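Local coordinates for flagellar biosynthesis protein flhA (Bacillus subtilis, PDB 3MIX) that takes part in the export of flagellar proteins by the type III secretion system, and is represented here by its cytosolic domain, at residues H185-I190 and L230-V235; Q224-K229 and L259-T264; E281-V286 and T336-C341. All coordinates share one frame; numbering follows the deposited sequence.

Contact 1 of 3, residues H185-I190 and L230-V235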
ATOM      1  N   HIS A 185      -2.167   3.588  -0.965  1.00 18.05           N
ATOM      2  CA  HIS A 185      -2.739   3.004  -2.171  1.00 15.30           C
ATOM      3  C   HIS A 185      -1.696   2.398  -3.112  1.00 13.23           C
ATOM      4  O   HIS A 185      -2.024   2.086  -4.256  1.00 11.19           O
ATOM      5  CB  HIS A 185      -3.602   4.050  -2.912  1.00 15.86           C
ATOM      6  CG  HIS A 185      -4.809   4.490  -2.134  1.00 17.48           C
ATOM      7  ND1 HIS A 185      -5.981   3.764  -2.103  1.00 17.37           N
ATOM      8  CD2 HIS A 185      -5.010   5.560  -1.319  1.00 18.66           C
ATOM      9  CE1 HIS A 185      -6.854   4.369  -1.315  1.00 16.87           C
ATOM     10  NE2 HIS A 185      -6.290   5.461  -0.830  1.00 17.97           N
ATOM     11  N   ALA A 186      -0.456   2.215  -2.626  1.00 12.46           N
ATOM     12  CA  ALA A 186       0.674   1.728  -3.453  1.00 11.28           C
ATOM     13  C   ALA A 186       0.352   0.448  -4.171  1.00 10.75           C
ATOM     14  O   ALA A 186       0.807   0.221  -5.300  1.00 11.30           O
ATOM     15  CB  ALA A 186       1.963   1.535  -2.592  1.00 11.67           C
ATOM     16  N   HIS A 187      -0.429  -0.403  -3.514  1.00 10.37           N
ATOM     17  CA  HIS A 187      -0.753  -1.702  -4.061  1.00  9.72           C
ATOM     18  C   HIS A 187      -1.653  -1.568  -5.283  1.00 10.36           C
ATOM     19  O   HIS A 187      -1.676  -2.465  -6.122  1.00  9.73           O
ATOM     20  CB  HIS A 187      -1.413  -2.568  -2.989  1.00 10.70           C
ATOM     21  CG  HIS A 187      -2.726  -2.035  -2.492  1.00 12.03           C
ATOM     22  ND1 HIS A 187      -2.817  -1.067  -1.511  1.00 15.49           N
ATOM     23  CD2 HIS A 187      -3.995  -2.356  -2.820  1.00 11.95           C
ATOM     24  CE1 HIS A 187      -4.089  -0.820  -1.256  1.00 14.59           C
ATOM     25  NE2 HIS A 187      -4.824  -1.573  -2.055  1.00 13.75           N
ATOM     26  N   GLU A 188      -2.382  -0.445  -5.379  1.00 10.72           N
ATOM     27  CA  GLU A 188      -3.197  -0.140  -6.547  1.00 12.39           C
ATOM     28  C   GLU A 188      -2.361   0.373  -7.707  1.00 11.44           C
ATOM     29  O   GLU A 188      -2.851   0.416  -8.817  1.00 11.48           O
ATOM     30  CB  GLU A 188      -4.251   0.930  -6.213  1.00 14.12           C
ATOM     31  CG  GLU A 188      -5.448   0.410  -5.415  1.00 19.34           C
ATOM     32  CD  GLU A 188      -6.280   1.541  -4.873  1.00 27.41           C
ATOM     33  OE1 GLU A 188      -6.506   2.517  -5.622  1.00 30.24           O
ATOM     34  OE2 GLU A 188      -6.698   1.480  -3.691  1.00 32.50           O
ATOM     35  N   LEU A 189      -1.112   0.781  -7.446  1.00 10.79           N
ATOM     36  CA  LEU A 189      -0.252   1.407  -8.472  1.00 10.56           C
ATOM     37  C   LEU A 189       0.842   0.508  -9.057  1.00 10.28           C
ATOM     38  O   LEU A 189       1.506   0.880 -10.027  1.00 10.84           O
ATOM     39  CB  LEU A 189       0.375   2.703  -7.921  1.00 10.29           C
ATOM     40  CG  LEU A 189      -0.556   3.908  -7.720  1.00 12.25           C
ATOM     41  CD1 LEU A 189       0.101   4.959  -6.754  1.00 12.07           C
ATOM     42  CD2 LEU A 189      -0.904   4.565  -9.055  1.00  9.49           C
ATOM     43  N   ILE A 190       1.056  -0.670  -8.479  1.00  9.91           N
ATOM     44  CA  ILE A 190       1.984  -1.624  -9.094  1.00  9.21           C
ATOM     45  C   ILE A 190       1.248  -2.335 -10.262  1.00  9.96           C
ATOM     46  O   ILE A 190       0.880  -3.503 -10.164  1.00 11.56           O
ATOM     47  CB  ILE A 190       2.605  -2.600  -8.036  1.00  8.62           C
ATOM     48  CG1 ILE A 190       3.601  -3.589  -8.667  1.00  8.73           C
ATOM     49  CG2 ILE A 190       1.521  -3.396  -7.328  1.00  6.81           C
ATOM     50  CD1 ILE A 190       4.937  -3.033  -9.014  1.00  6.92           C
ATOM     51  N   LEU A 230       2.210  -7.844  -1.499  1.00  8.89           N
ATOM     52  CA  LEU A 230       3.273  -7.335  -0.647  1.00  9.03           C
ATOM     53  C   LEU A 230       3.062  -5.849  -0.296  1.00  9.09           C
ATOM     54  O   LEU A 230       3.049  -5.489   0.898  1.00  9.89           O
ATOM     55  CB  LEU A 230       4.665  -7.592  -1.263  1.00  8.53           C
ATOM     56  CG  LEU A 230       5.029  -9.099  -1.371  1.00  8.80           C
ATOM     57  CD1 LEU A 230       6.268  -9.322  -2.246  1.00  8.40           C
ATOM     58  CD2 LEU A 230       5.228  -9.778   0.032  1.00  9.80           C
ATOM     59  N   LEU A 231       2.884  -5.000  -1.316  1.00  8.45           N
ATOM     60  CA  LEU A 231       2.702  -3.554  -1.084  1.00  8.62           C
ATOM     61  C   LEU A 231       1.499  -3.266  -0.222  1.00  9.46           C
ATOM     62  O   LEU A 231       1.548  -2.387   0.612  1.00 10.12           O
ATOM     63  CB  LEU A 231       2.609  -2.752  -2.387  1.00  8.01           C
ATOM     64  CG  LEU A 231       3.946  -2.819  -3.137  1.00  8.03           C
ATOM     65  CD1 LEU A 231       3.847  -2.180  -4.502  1.00  7.12           C
ATOM     66  CD2 LEU A 231       5.129  -2.201  -2.301  1.00  7.90           C
ATOM     67  N   LYS A 232       0.435  -4.031  -0.437  1.00  9.63           N
ATOM     68  CA  LYS A 232      -0.790  -3.881   0.316  1.00 12.35           C
ATOM     69  C   LYS A 232      -0.538  -3.925   1.821  1.00 13.48           C
ATOM     70  O   LYS A 232      -1.099  -3.130   2.564  1.00 14.87           O
ATOM     71  CB  LYS A 232      -1.757  -4.996  -0.062  1.00 12.76           C
ATOM     72  CG  LYS A 232      -3.175  -4.793   0.430  1.00 17.74           C
ATOM     73  CD  LYS A 232      -4.178  -5.579  -0.453  1.00 23.73           C
ATOM     74  CE  LYS A 232      -4.155  -7.122  -0.168  1.00 31.10           C
ATOM     75  NZ  LYS A 232      -4.759  -8.028  -1.265  1.00 30.24           N
ATOM     76  N   GLU A 233       0.311  -4.848   2.260  1.00 13.22           N
ATOM     77  CA  GLU A 233       0.656  -4.964   3.668  1.00 14.59           C
ATOM     78  C   GLU A 233       1.946  -4.223   4.029  1.00 14.62           C
ATOM     79  O   GLU A 233       2.527  -4.461   5.092  1.00 16.18           O
ATOM     80  CB  GLU A 233       0.739  -6.447   4.065  1.00 14.98           C
ATOM     81  CG  GLU A 233      -0.517  -7.248   3.654  1.00 16.13           C
ATOM     82  CD  GLU A 233      -0.647  -8.587   4.403  1.00 20.19           C
ATOM     83  OE1 GLU A 233      -0.626  -8.581   5.647  1.00 20.15           O
ATOM     84  OE2 GLU A 233      -0.793  -9.644   3.748  1.00 21.43           O
ATOM     85  N   LYS A 234       2.400  -3.334   3.151  1.00 13.07           N
ATOM     86  CA  LYS A 234       3.514  -2.424   3.477  1.00 13.94           C
ATOM     87  C   LYS A 234       4.862  -3.158   3.487  1.00 13.48           C
ATOM     88  O   LYS A 234       5.816  -2.731   4.150  1.00 14.17           O
ATOM     89  CB  LYS A 234       3.308  -1.694   4.831  1.00 15.23           C
ATOM     90  CG  LYS A 234       1.992  -0.919   5.007  1.00 19.17           C
ATOM     91  CD  LYS A 234       1.566  -0.195   3.719  1.00 23.45           C
ATOM     92  CE  LYS A 234       0.182   0.476   3.832  1.00 27.35           C
ATOM     93  NZ  LYS A 234      -0.881  -0.360   3.217  1.00 30.76           N
ATOM     94  N   VAL A 235       4.933  -4.264   2.761  1.00 12.02           N
ATOM     95  CA  VAL A 235       6.175  -4.993   2.642  1.00 11.26           C
ATOM     96  C   VAL A 235       6.840  -4.409   1.425  1.00  9.99           C
ATOM     97  O   VAL A 235       6.311  -4.496   0.322  1.00  9.29           O
ATOM     98  CB  VAL A 235       5.951  -6.527   2.465  1.00 11.44           C
ATOM     99  CG1 VAL A 235       7.285  -7.243   2.181  1.00 10.72           C
ATOM    100  CG2 VAL A 235       5.241  -7.136   3.703  1.00 12.10           C
TER
HETATM  101  O   HOH W   1      -0.279  -0.460   0.171  1.00 18.83           O
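A Schellman motif ends helix 220-232 just after Leu231 and Lys232, which pack on His187 near the end of helix 170-189. Lys234 is the motif's C-prime residue, with positive phi. Val235 N bonds to Leu230 O, and Lys234 N bonds to Leu231 O. The side chains of Lys232 and His187 cross obliquely in a CH-pi contact. Lys232 CG lies over the centre of the His187 ring, 4.1 Å from the centroid and 11° off the ring normal. Lys232 CD covers the same face and comes within 4.0 Å of His187 CD2. His187 CG lies between its backbone N and carbonyl carbon (chi1 63°), beside Lys232, and His187 CB is 3.5 Å from Lys232 N.

A water links the polar groups of the two helix ends. It donates to Leu231 O at 2.7 Å and accepts from Lys234 NZ. The same water is 3.1 Å from His187 ND1 and bonded to it. Lys234 NZ also donates to Lys232 O at 2.9 Å, from above the carbonyl plane. Its positive charge probably suits the carbonyls gathered at this helix end.

On the apolar side, Leu231 CD1 meets Ile190 CB at 3.8 Å, and these side chains cross at about a right angle. Ile237 touches both residues. The arrangement is that of a Schellman-capped helix end packed against the end of a second helix.

Contact 2 of 3, residues Q224-K229 and L259-T264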
ATOM      1  N   GLN A 224       2.797  -9.545 -10.760  1.00  7.96           N
ATOM      2  CA  GLN A 224       2.102  -8.315 -10.415  1.00  7.59           C
ATOM      3  C   GLN A 224       1.213  -8.445  -9.166  1.00  7.62           C
ATOM      4  O   GLN A 224       1.265  -7.585  -8.290  1.00  7.31           O
ATOM      5  CB  GLN A 224       1.236  -7.850 -11.632  1.00  7.94           C
ATOM      6  CG  GLN A 224       0.359  -6.623 -11.380  1.00  7.79           C
ATOM      7  CD  GLN A 224      -0.363  -6.168 -12.662  1.00 11.21           C
ATOM      8  OE1 GLN A 224       0.109  -6.463 -13.781  1.00 11.06           O
ATOM      9  NE2 GLN A 224      -1.525  -5.471 -12.514  1.00  8.53           N
ATOM     10  N   LYS A 225       0.385  -9.490  -9.118  1.00  8.21           N
ATOM     11  CA  LYS A 225      -0.451  -9.800  -7.934  1.00  8.58           C
ATOM     12  C   LYS A 225       0.359 -10.086  -6.657  1.00  8.49           C
ATOM     13  O   LYS A 225      -0.017  -9.637  -5.593  1.00  8.62           O
ATOM     14  CB  LYS A 225      -1.367 -11.005  -8.215  1.00  9.52           C
ATOM     15  CG  LYS A 225      -2.457 -10.705  -9.276  1.00 10.95           C
ATOM     16  CD  LYS A 225      -3.154 -12.021  -9.669  1.00 13.58           C
ATOM     17  CE  LYS A 225      -4.298 -11.710 -10.644  1.00 19.34           C
ATOM     18  NZ  LYS A 225      -3.822 -11.482 -12.049  1.00 20.43           N
ATOM     19  N   VAL A 226       1.462 -10.817  -6.758  1.00  8.44           N
ATOM     20  CA  VAL A 226       2.327 -11.000  -5.593  1.00  8.46           C
ATOM     21  C   VAL A 226       2.884  -9.669  -5.111  1.00  7.90           C
ATOM     22  O   VAL A 226       2.792  -9.349  -3.912  1.00  8.13           O
ATOM     23  CB  VAL A 226       3.458 -12.039  -5.857  1.00  8.67           C
ATOM     24  CG1 VAL A 226       4.463 -12.094  -4.662  1.00  8.78           C
ATOM     25  CG2 VAL A 226       2.828 -13.414  -6.192  1.00  9.52           C
ATOM     26  N   LEU A 227       3.412  -8.873  -6.044  1.00  7.38           N
ATOM     27  CA  LEU A 227       3.936  -7.563  -5.693  1.00  7.03           C
ATOM     28  C   LEU A 227       2.871  -6.641  -5.076  1.00  7.12           C
ATOM     29  O   LEU A 227       3.169  -5.939  -4.101  1.00  7.25           O
ATOM     30  CB  LEU A 227       4.603  -6.879  -6.886  1.00  6.72           C
ATOM     31  CG  LEU A 227       5.746  -7.643  -7.577  1.00  6.85           C
ATOM     32  CD1 LEU A 227       6.321  -6.771  -8.691  1.00  6.81           C
ATOM     33  CD2 LEU A 227       6.845  -7.994  -6.563  1.00  7.03           C
ATOM     34  N   ALA A 228       1.656  -6.677  -5.616  1.00  7.26           N
ATOM     35  CA  ALA A 228       0.580  -5.865  -5.077  1.00  7.56           C
ATOM     36  C   ALA A 228       0.196  -6.328  -3.678  1.00  8.20           C
ATOM     37  O   ALA A 228      -0.094  -5.522  -2.831  1.00  8.56           O
ATOM     38  CB  ALA A 228      -0.733  -5.825  -6.055  1.00  7.79           C
ATOM     39  N   LYS A 229       0.177  -7.629  -3.463  1.00  8.56           N
ATOM     40  CA  LYS A 229      -0.146  -8.173  -2.156  1.00  9.66           C
ATOM     41  C   LYS A 229       0.936  -7.834  -1.097  1.00  9.50           C
ATOM     42  O   LYS A 229       0.613  -7.547   0.051  1.00 10.29           O
ATOM     43  CB  LYS A 229      -0.397  -9.680  -2.272  1.00 10.19           C
ATOM     44  CG  LYS A 229      -1.069 -10.207  -1.026  1.00 16.60           C
ATOM     45  CD  LYS A 229      -2.089 -11.294  -1.290  1.00 23.72           C
ATOM     46  CE  LYS A 229      -2.895 -11.519  -0.013  1.00 27.95           C
ATOM     47  NZ  LYS A 229      -3.524 -12.864   0.000  1.00 31.28           N
ATOM     48  N   LEU A 259      -0.758 -17.929  -2.068  1.00 21.15           N
ATOM     49  CA  LEU A 259       0.268 -18.811  -1.489  1.00 21.11           C
ATOM     50  C   LEU A 259       1.698 -18.351  -1.812  1.00 19.00           C
ATOM     51  O   LEU A 259       2.583 -18.390  -0.941  1.00 19.04           O
ATOM     52  CB  LEU A 259       0.057 -20.269  -1.916  1.00 22.62           C
ATOM     53  CG  LEU A 259      -1.140 -20.980  -1.257  1.00 26.27           C
ATOM     54  CD1 LEU A 259      -1.399 -22.310  -1.924  1.00 27.79           C
ATOM     55  CD2 LEU A 259      -0.950 -21.166   0.271  1.00 27.56           C
ATOM     56  N   LEU A 260       1.916 -17.901  -3.050  1.00 16.32           N
ATOM     57  CA  LEU A 260       3.222 -17.402  -3.428  1.00 15.04           C
ATOM     58  C   LEU A 260       3.636 -16.242  -2.542  1.00 14.06           C
ATOM     59  O   LEU A 260       4.831 -16.108  -2.227  1.00 14.12           O
ATOM     60  CB  LEU A 260       3.306 -17.032  -4.919  1.00 13.62           C
ATOM     61  CG  LEU A 260       3.281 -18.257  -5.872  1.00 13.94           C
ATOM     62  CD1 LEU A 260       3.142 -17.803  -7.330  1.00 12.82           C
ATOM     63  CD2 LEU A 260       4.491 -19.180  -5.712  1.00 13.73           C
ATOM     64  N   THR A 261       2.662 -15.427  -2.110  1.00 13.23           N
ATOM     65  CA  THR A 261       3.014 -14.318  -1.265  1.00 12.56           C
ATOM     66  C   THR A 261       3.312 -14.690   0.185  1.00 12.82           C
ATOM     67  O   THR A 261       4.214 -14.088   0.781  1.00 12.46           O
ATOM     68  CB  THR A 261       2.237 -12.936  -1.514  1.00 13.11           C
ATOM     69  OG1 THR A 261       1.608 -12.441  -0.321  1.00 18.54           O
ATOM     70  CG2 THR A 261       1.375 -12.915  -2.722  1.00 10.60           C
ATOM     71  N   GLU A 262       2.656 -15.731   0.714  1.00 14.25           N
ATOM     72  CA  GLU A 262       3.025 -16.261   2.037  1.00 15.79           C
ATOM     73  C   GLU A 262       4.493 -16.745   2.048  1.00 15.31           C
ATOM     74  O   GLU A 262       5.254 -16.402   2.935  1.00 15.98           O
ATOM     75  CB  GLU A 262       2.047 -17.354   2.538  1.00 17.96           C
ATOM     76  CG  GLU A 262       0.616 -16.852   2.876  1.00 19.99           C
ATOM     77  CD  GLU A 262       0.587 -15.518   3.670  1.00 22.33           C
ATOM     78  OE1 GLU A 262       0.901 -15.516   4.884  1.00 23.50           O
ATOM     79  OE2 GLU A 262       0.205 -14.469   3.088  1.00 20.96           O
ATOM     80  N   TYR A 263       4.898 -17.494   1.031  1.00 15.25           N
ATOM     81  CA  TYR A 263       6.290 -17.953   0.917  1.00 15.45           C
ATOM     82  C   TYR A 263       7.257 -16.809   0.751  1.00 13.91           C
ATOM     83  O   TYR A 263       8.362 -16.844   1.286  1.00 14.29           O
ATOM     84  CB  TYR A 263       6.471 -18.921  -0.255  1.00 15.91           C
ATOM     85  CG  TYR A 263       5.545 -20.089  -0.230  1.00 18.75           C
ATOM     86  CD1 TYR A 263       5.347 -20.820   0.932  1.00 23.74           C
ATOM     87  CD2 TYR A 263       4.890 -20.494  -1.389  1.00 21.79           C
ATOM     88  CE1 TYR A 263       4.478 -21.921   0.952  1.00 27.81           C
ATOM     89  CE2 TYR A 263       4.008 -21.573  -1.384  1.00 24.48           C
ATOM     90  CZ  TYR A 263       3.818 -22.282  -0.217  1.00 28.48           C
ATOM     91  OH  TYR A 263       2.958 -23.365  -0.226  1.00 37.23           O
ATOM     92  N   THR A 264       6.851 -15.798  -0.011  1.00 12.72           N
ATOM     93  CA  THR A 264       7.712 -14.633  -0.232  1.00 11.82           C
ATOM     94  C   THR A 264       7.880 -13.831   1.062  1.00 12.17           C
ATOM     95  O   THR A 264       9.002 -13.475   1.426  1.00 12.31           O
ATOM     96  CB  THR A 264       7.191 -13.764  -1.398  1.00 10.69           C
ATOM     97  OG1 THR A 264       7.122 -14.564  -2.598  1.00 10.65           O
ATOM     98  CG2 THR A 264       8.099 -12.595  -1.646  1.00 10.01           C
TER
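Leu260 O is gripped by two donors of Thr264, and both residues touch Val226 of helix 220-232. Thr264 OG1 donates to Leu260 O at 2.8 Å, and Thr264 N donates to Leu260 O at 3.0 Å. The two reach the oxygen from opposite faces of the carbonyl plane. Thr264 OG1 is beside its own backbone N and anti to the carbonyl carbon (chi1 -58°), which turns it back to the preceding turn. The hydroxyl thus spends its proton within helix 257-267.

Val226 fills the middle of the contact. Its side chain and that of Thr261 slide past each other in opposite directions. Val226 CG1 meets Thr261 CG2 at 3.7 Å, and the same methyl of Thr261 lies 3.6 Å from Val226 CA. The other branch, Val226 CG2, packs on Leu260 CB at 3.9 Å, crossing that side chain at about a right angle. An alanine in place of Val226 would probably leave Leu260 CB and Thr261 CB without their methyl partners and open a gap between the helices.

Lys229 lays its aliphatic part across Thr261, again at about a right angle. Lys229 CG is 3.6 Å from Thr261 OG1, a packing contact. The ammonium end goes on to a salt bridge with Asp258. Glu262 forms its own salt bridge with Arg346.

The short helix segments approach to 9.3 Å between axes and cross at -55°. Helix 240-250 adds Leu247 and Tyr250 against Leu260. The chemistry implies that the two segments meet mainly through apolar carbon atoms, with the Thr261 hydroxyl packed on the Lys229 chain, while the buried Thr264 hydroxyl is satisfied inside its own helix.

Contact 3 of 3, residues E281-V286 and T336-C341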
ATOM      1  N   GLU A 281      15.943  -4.785  21.586  1.00 77.38           N
ATOM      2  CA  GLU A 281      14.772  -4.421  22.376  1.00 79.01           C
ATOM      3  C   GLU A 281      13.656  -5.436  22.151  1.00 77.69           C
ATOM      4  O   GLU A 281      13.454  -5.909  21.030  1.00 75.07           O
ATOM      5  CB  GLU A 281      14.306  -3.007  22.013  1.00 78.36           C
ATOM      6  CG  GLU A 281      12.933  -2.630  22.549  1.00 80.39           C
ATOM      7  CD  GLU A 281      12.553  -1.196  22.237  1.00 81.48           C
ATOM      8  OE1 GLU A 281      13.349  -0.285  22.559  1.00 83.94           O
ATOM      9  OE2 GLU A 281      11.457  -0.980  21.679  1.00 80.59           O
ATOM     10  N   VAL A 282      12.941  -5.768  23.221  1.00 79.78           N
ATOM     11  CA  VAL A 282      11.789  -6.660  23.143  1.00 79.12           C
ATOM     12  C   VAL A 282      10.634  -5.978  22.413  1.00 76.93           C
ATOM     13  O   VAL A 282      10.277  -4.829  22.712  1.00 77.95           O
ATOM     14  CB  VAL A 282      11.346  -7.189  24.545  1.00 82.98           C
ATOM     15  CG1 VAL A 282      11.223  -6.053  25.573  1.00 86.20           C
ATOM     16  CG2 VAL A 282      10.049  -8.006  24.451  1.00 82.82           C
ATOM     17  N   LEU A 283      10.076  -6.700  21.446  1.00 73.79           N
ATOM     18  CA  LEU A 283       8.970  -6.221  20.637  1.00 71.05           C
ATOM     19  C   LEU A 283       7.626  -6.528  21.298  1.00 72.35           C
ATOM     20  O   LEU A 283       7.348  -7.677  21.655  1.00 73.15           O
ATOM     21  CB  LEU A 283       9.051  -6.857  19.249  1.00 67.78           C
ATOM     22  CG  LEU A 283       8.023  -6.484  18.184  1.00 64.74           C
ATOM     23  CD1 LEU A 283       8.095  -5.003  17.834  1.00 63.57           C
ATOM     24  CD2 LEU A 283       8.250  -7.351  16.961  1.00 61.69           C
ATOM     25  N   LYS A 284       6.799  -5.495  21.445  1.00 72.40           N
ATOM     26  CA  LYS A 284       5.477  -5.624  22.066  1.00 74.01           C
ATOM     27  C   LYS A 284       4.459  -6.176  21.060  1.00 71.38           C
ATOM     28  O   LYS A 284       4.101  -5.496  20.098  1.00 69.14           O
ATOM     29  CB  LYS A 284       4.990  -4.273  22.615  1.00 75.74           C
ATOM     30  CG  LYS A 284       6.081  -3.307  23.103  1.00 77.42           C
ATOM     31  CD  LYS A 284       6.550  -3.602  24.522  1.00 80.66           C
ATOM     32  CE  LYS A 284       7.376  -2.441  25.056  1.00 82.87           C
ATOM     33  NZ  LYS A 284       7.904  -2.688  26.428  1.00 86.02           N
ATOM     34  N   VAL A 285       3.991  -7.401  21.297  1.00 71.67           N
ATOM     35  CA  VAL A 285       3.168  -8.132  20.325  1.00 69.08           C
ATOM     36  C   VAL A 285       1.945  -8.824  20.943  1.00 70.76           C
ATOM     37  O   VAL A 285       2.079  -9.624  21.868  1.00 73.11           O
ATOM     38  CB  VAL A 285       4.025  -9.191  19.575  1.00 67.29           C
ATOM     39  CG1 VAL A 285       3.154 -10.267  18.968  1.00 67.01           C
ATOM     40  CG2 VAL A 285       4.879  -8.535  18.494  1.00 64.41           C
ATOM     41  N   VAL A 286       0.757  -8.515  20.422  1.00 69.33           N
ATOM     42  CA  VAL A 286      -0.462  -9.255  20.767  1.00 70.26           C
ATOM     43  C   VAL A 286      -0.440 -10.599  20.040  1.00 68.25           C
ATOM     44  O   VAL A 286      -0.124 -10.660  18.850  1.00 65.29           O
ATOM     45  CB  VAL A 286      -1.753  -8.472  20.373  1.00 70.16           C
ATOM     46  CG1 VAL A 286      -3.006  -9.286  20.664  1.00 71.85           C
ATOM     47  CG2 VAL A 286      -1.830  -7.147  21.104  1.00 72.12           C
ATOM     48  N   THR A 336       3.227   0.774  18.689  1.00 75.27           N
ATOM     49  CA  THR A 336       2.662   0.290  17.422  1.00 71.31           C
ATOM     50  C   THR A 336       2.056  -1.094  17.646  1.00 70.57           C
ATOM     51  O   THR A 336       2.758  -2.024  18.066  1.00 71.03           O
ATOM     52  CB  THR A 336       3.751   0.167  16.319  1.00 68.87           C
ATOM     53  OG1 THR A 336       4.707   1.230  16.443  1.00 69.74           O
ATOM     54  CG2 THR A 336       3.130   0.187  14.912  1.00 66.48           C
ATOM     55  N   ALA A 337       0.761  -1.231  17.372  1.00 69.01           N
ATOM     56  CA  ALA A 337       0.067  -2.501  17.587  1.00 68.27           C
ATOM     57  C   ALA A 337       0.339  -3.512  16.465  1.00 64.69           C
ATOM     58  O   ALA A 337       0.037  -3.254  15.296  1.00 62.31           O
ATOM     59  CB  ALA A 337      -1.431  -2.272  17.776  1.00 69.59           C
ATOM     60  N   ILE A 338       0.929  -4.649  16.837  1.00 63.71           N
ATOM     61  CA  ILE A 338       1.229  -5.747  15.914  1.00 60.39           C
ATOM     62  C   ILE A 338       0.530  -7.016  16.400  1.00 60.91           C
ATOM     63  O   ILE A 338       0.302  -7.159  17.591  1.00 63.81           O
ATOM     64  CB  ILE A 338       2.766  -5.979  15.781  1.00 59.52           C
ATOM     65  CG1 ILE A 338       3.413  -4.865  14.953  1.00 57.77           C
ATOM     66  CG2 ILE A 338       3.093  -7.332  15.146  1.00 57.73           C
ATOM     67  CD1 ILE A 338       4.361  -3.988  15.731  1.00 58.95           C
ATOM     68  N   LEU A 339       0.195  -7.924  15.482  1.00 58.25           N
ATOM     69  CA  LEU A 339      -0.447  -9.198  15.822  1.00 58.48           C
ATOM     70  C   LEU A 339       0.321 -10.408  15.272  1.00 57.14           C
ATOM     71  O   LEU A 339       0.546 -10.502  14.074  1.00 54.85           O
ATOM     72  CB  LEU A 339      -1.899  -9.213  15.325  1.00 57.83           C
ATOM     73  CG  LEU A 339      -2.783 -10.422  15.651  1.00 58.63           C
ATOM     74  CD1 LEU A 339      -3.035 -10.546  17.163  1.00 60.57           C
ATOM     75  CD2 LEU A 339      -4.098 -10.338  14.909  1.00 55.69           C
ATOM     76  N   LEU A 340       0.724 -11.326  16.151  1.00 58.72           N
ATOM     77  CA  LEU A 340       1.383 -12.570  15.734  1.00 57.83           C
ATOM     78  C   LEU A 340       0.423 -13.745  15.741  1.00 58.57           C
ATOM     79  O   LEU A 340      -0.458 -13.828  16.599  1.00 61.41           O
ATOM     80  CB  LEU A 340       2.564 -12.917  16.643  1.00 59.31           C
ATOM     81  CG  LEU A 340       3.994 -12.493  16.299  1.00 58.81           C
ATOM     82  CD1 LEU A 340       4.944 -13.056  17.351  1.00 61.26           C
ATOM     83  CD2 LEU A 340       4.436 -12.938  14.903  1.00 56.49           C
ATOM     84  N   CYS A 341       0.604 -14.652  14.789  1.00 56.28           N
ATOM     85  CA  CYS A 341      -0.174 -15.879  14.713  1.00 56.93           C
ATOM     86  C   CYS A 341       0.616 -16.901  13.925  1.00 55.64           C
ATOM     87  O   CYS A 341       1.698 -16.590  13.416  1.00 53.77           O
ATOM     88  CB  CYS A 341      -1.550 -15.636  14.088  1.00 56.63           C
ATOM     89  SG  CYS A 341      -1.520 -14.991  12.400  1.00 52.09           S
TER
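The side chains of Val285 and Val286 meet different partners on segment 336-341. Val285 meets Leu340 at about a right angle. Its CG1, anti to the backbone N (chi1 159°), touches Leu340 CB at 3.6 Å. That methyl also packs on CG and CD1 of Leu340. The second branch, Val285 CG2, lies 4.0 Å from Ile338 CG2, and these two side chains cross at a slant. Val285 is thus held between Ile338 and Leu340, with one methyl for each.

Val286 meets Leu339 instead. Val286 CG1 touches Leu339 CD1 at 3.7 Å, again at a slant. Leu339 CB points away from segment 281-286, yet its branch CD1 lies 3.4 Å from Val286 O.

The backbones meet in a single bridge between Val286 and Leu339. Val286 N donates to Ile338 O at 3.2 Å, with an N-H...O angle of 145°. The partner bond is shorter and straighter: Leu340 N donates to Val286 O at 2.9 Å, nearly along the C=O axis. Leu339 CA adds a CA-H...O contact to the same oxygen. The touching parts run 67° apart, so the chains splay from the bridge.

The bridge links strand 283-288, the middle of a three-stranded parallel sheet, to strand 339-341, which pairs in parallel with strand 362-364. Leu283 with Glu373 and Val285 with Gln375 form backbone hydrogen bonds that tie strand 283-288 to the chain around strand 374-375, whose Val374 packs on both Val285 and Leu340. The backbones of Leu339 and Cys341 hydrogen-bond to that of Leu363. Helix 343-353 touches Leu339 through Val349 and Leu353, and helix 313-332 touches Val286 through Glu326 and Leu330.

How the contacts relate
Contacts 1 and 2 share helix 220-232 and lie with centres about 11 Å apart. They touch: Ile190 packs on Ala228, and Leu230 packs on Thr264. Their segments alternate along the chain. Helix 220-232 therefore meets helix 170-189 through contact 1 and helix 257-267 through contact 2. Contact 3 comes later in the chain and joins strands 283-288 and 339-341. Its centre is about 22 Å from that of contact 1 and about 23 Å from that of contact 2, with nearest atoms about 9 and about 8 Å away. The cytosolic domain pairs a helical part, where contacts 1 and 2 adjoin, with a neighbouring part of strands and helices holding contact 3, the two joined through Arg346.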